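Local atomic coordinates of putrescine aminotransferase (Halomonas elongata DSM 2581, PDB entry 6GWI), a protein that probably transfers amino groups from amines such as putrescine to keto acid or aldehyde acceptors, using pyridoxal-5'-phosphate as cofactor. Residues A120-L125 against T154-S159. Sequence-based numbering, arbitrary orientation.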
ATOM      1  N   ALA B 120      -5.752   3.038   1.826  1.00 14.61           N
ATOM      2  CA  ALA B 120      -6.856   3.557   2.621  1.00 20.78           C
ATOM      3  C   ALA B 120      -8.037   3.927   1.734  1.00 25.80           C
ATOM      4  O   ALA B 120      -9.192   3.660   2.083  1.00 18.17           O
ATOM      5  CB  ALA B 120      -6.392   4.764   3.433  1.00 21.43           C
ATOM      6  N   ASN B 121      -7.773   4.534   0.575  1.00 22.33           N
ATOM      7  CA  ASN B 121      -8.883   4.878  -0.309  1.00 23.04           C
ATOM      8  C   ASN B 121      -9.478   3.640  -0.978  1.00 23.61           C
ATOM      9  O   ASN B 121     -10.691   3.604  -1.210  1.00 18.00           O
ATOM     10  CB  ASN B 121      -8.444   5.925  -1.332  1.00 17.99           C
ATOM     11  CG  ASN B 121      -8.504   7.342  -0.767  1.00 27.70           C
ATOM     12  OD1 ASN B 121      -9.570   7.822  -0.375  1.00 33.56           O
ATOM     13  ND2 ASN B 121      -7.359   8.009  -0.710  1.00 29.66           N
ATOM     14  N   ASP B 122      -8.671   2.605  -1.254  1.00 19.39           N
ATOM     15  CA  ASP B 122      -9.243   1.325  -1.676  1.00 16.37           C
ATOM     16  C   ASP B 122     -10.157   0.757  -0.599  1.00 20.06           C
ATOM     17  O   ASP B 122     -11.226   0.212  -0.897  1.00 21.51           O
ATOM     18  CB  ASP B 122      -8.153   0.297  -1.989  1.00 17.94           C
ATOM     19  CG  ASP B 122      -7.406   0.597  -3.266  1.00 21.89           C
ATOM     20  OD1 ASP B 122      -6.580   1.536  -3.257  1.00 35.60           O
ATOM     21  OD2 ASP B 122      -7.639  -0.110  -4.273  1.00 22.63           O
ATOM     22  N   THR B 123      -9.717   0.829   0.659  1.00 19.30           N
ATOM     23  CA  THR B 123     -10.547   0.386   1.773  1.00 18.92           C
ATOM     24  C   THR B 123     -11.846   1.178   1.821  1.00 18.25           C
ATOM     25  O   THR B 123     -12.935   0.610   1.969  1.00 17.22           O
ATOM     26  CB  THR B 123      -9.768   0.553   3.079  1.00 17.84           C
ATOM     27  OG1 THR B 123      -8.476  -0.062   2.953  1.00 18.37           O
ATOM     28  CG2 THR B 123     -10.516  -0.066   4.253  1.00 27.84           C
ATOM     29  N   VAL B 124     -11.746   2.504   1.686  1.00 19.24           N
ATOM     30  CA  VAL B 124     -12.930   3.357   1.632  1.00 21.18           C
ATOM     31  C   VAL B 124     -13.898   2.859   0.569  1.00 15.57           C
ATOM     32  O   VAL B 124     -15.103   2.730   0.811  1.00 19.00           O
ATOM     33  CB  VAL B 124     -12.516   4.817   1.367  1.00 14.83           C
ATOM     34  CG1 VAL B 124     -13.705   5.642   0.867  1.00 34.44           C
ATOM     35  CG2 VAL B 124     -11.921   5.436   2.619  1.00 21.26           C
ATOM     36  N   LEU B 125     -13.390   2.606  -0.639  1.00 21.59           N
ATOM     37  CA  LEU B 125     -14.273   2.264  -1.750  1.00 24.72           C
ATOM     38  C   LEU B 125     -15.006   0.954  -1.487  1.00 23.85           C
ATOM     39  O   LEU B 125     -16.216   0.856  -1.721  1.00 18.90           O
ATOM     40  CB  LEU B 125     -13.472   2.193  -3.050  1.00 24.03           C
ATOM     41  CG  LEU B 125     -14.249   1.960  -4.348  1.00 34.90           C
ATOM     42  CD1 LEU B 125     -15.443   2.890  -4.465  1.00 24.09           C
ATOM     43  CD2 LEU B 125     -13.332   2.154  -5.545  1.00 31.96           C
ATOM     44  N   THR B 154      -3.271   3.685  -6.432  1.00 24.42           N
ATOM     45  CA  THR B 154      -3.873   2.420  -6.815  1.00 16.13           C
ATOM     46  C   THR B 154      -4.884   2.685  -7.925  1.00 18.48           C
ATOM     47  O   THR B 154      -5.190   3.835  -8.257  1.00 19.95           O
ATOM     48  CB  THR B 154      -4.570   1.761  -5.631  1.00 22.09           C
ATOM     49  OG1 THR B 154      -5.498   2.693  -5.068  1.00 21.77           O
ATOM     50  CG2 THR B 154      -3.559   1.322  -4.572  1.00 19.25           C
ATOM     51  N   LEU B 155      -5.424   1.614  -8.505  1.00 25.17           N
ATOM     52  CA  LEU B 155      -6.465   1.805  -9.509  1.00 19.25           C
ATOM     53  C   LEU B 155      -7.668   2.524  -8.902  1.00 19.53           C
ATOM     54  O   LEU B 155      -8.252   3.413  -9.533  1.00 21.83           O
ATOM     55  CB  LEU B 155      -6.875   0.472 -10.126  1.00 25.21           C
ATOM     56  CG  LEU B 155      -6.104  -0.037 -11.352  1.00 42.06           C
ATOM     57  CD1 LEU B 155      -7.042  -0.884 -12.206  1.00 62.10           C
ATOM     58  CD2 LEU B 155      -5.489   1.055 -12.206  1.00 51.40           C
ATOM     59  N   ALA B 156      -8.050   2.158  -7.677  1.00 21.15           N
ATOM     60  CA  ALA B 156      -9.142   2.853  -7.004  1.00 24.79           C
ATOM     61  C   ALA B 156      -8.773   4.307  -6.728  1.00 18.83           C
ATOM     62  O   ALA B 156      -9.547   5.222  -7.030  1.00 22.49           O
ATOM     63  CB  ALA B 156      -9.505   2.131  -5.706  1.00 26.86           C
ATOM     64  N   GLY B 157      -7.588   4.539  -6.163  1.00 13.80           N
ATOM     65  CA  GLY B 157      -7.188   5.903  -5.861  1.00 19.58           C
ATOM     66  C   GLY B 157      -7.120   6.773  -7.102  1.00 22.67           C
ATOM     67  O   GLY B 157      -7.590   7.914  -7.097  1.00 20.60           O
ATOM     68  N   MET B 158      -6.542   6.242  -8.183  1.00 17.72           N
ATOM     69  CA  MET B 158      -6.482   6.979  -9.441  1.00 19.32           C
ATOM     70  C   MET B 158      -7.876   7.217 -10.014  1.00 20.08           C
ATOM     71  O   MET B 158      -8.151   8.289 -10.566  1.00 21.20           O
ATOM     72  CB  MET B 158      -5.603   6.217 -10.437  1.00 25.86           C
ATOM     73  CG  MET B 158      -5.537   6.829 -11.819  1.00 37.83           C
ATOM     74  SD  MET B 158      -6.658   6.013 -12.963  1.00 39.43           S
ATOM     75  CE  MET B 158      -5.667   4.614 -13.490  1.00 46.52           C
ATOM     76  N   SER B 159      -8.767   6.225  -9.905  1.00 22.92           N
ATOM     77  CA  SER B 159     -10.133   6.389 -10.395  1.00 26.86           C
ATOM     78  C   SER B 159     -10.889   7.434  -9.582  1.00 18.93           C
ATOM     79  O   SER B 159     -11.660   8.228 -10.136  1.00 19.76           O
ATOM     80  CB  SER B 159     -10.878   5.055 -10.340  1.00 27.90           C
ATOM     81  OG  SER B 159     -10.246   4.068 -11.132  1.00 22.76           O
TER
HETATM   82  O   HOH W   1      -7.070  -0.649  -6.754  1.00 21.77           O
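D122 and T154 meet tip to tip, the threonine hydroxyl OG1 donating to carboxylate oxygen OD1 of D122 in a hydrogen bond modelled at 2.4 Å, a length so short as to be doubtful at 2.00 Å resolution. The other carboxylate oxygen, OD2, lies 3.2 Å from CB of A156, and a water bridges it to the backbone N of A156. One turn on along the helix, L125 adds an apolar touch, its CD2 resting 3.8 Å from that same A156 CB; alanine suits this place because its single methyl lets the helices come close, the D122 and A156 CA atoms standing 5.5 Å apart.

T154 is the N-cap of helix 155-160. With chi1 at 54°, OG1 sits between the backbone N and the carbonyl carbon, where it accepts from G157 N at 3.0 Å with an N-H...O angle of 161° while donating to D122. Threonine fits because one hydroxyl can do both, and glycine suits position 157 because a CB there would crowd OG1. An alanine in place of T154 would probably leave G157 N without its cap and OD1 of D122 without its donor. The carboxylate lies at the N-terminal end of helix 155-160, whose dipole would probably favour its ionised form. Aspartate's second oxygen, OD2, also accepts from L155 N of the second subunit.

The two helical segments cross at 81°, their axes 8.4 Å apart. Helix 117-134, which follows strand 108-114, also packs against strands 280-283 and 295-300 through A120 and V124, while L155 and M158 of helix 155-160 meet L125 and R126 of the second subunit, placing this corner at the dimer interface.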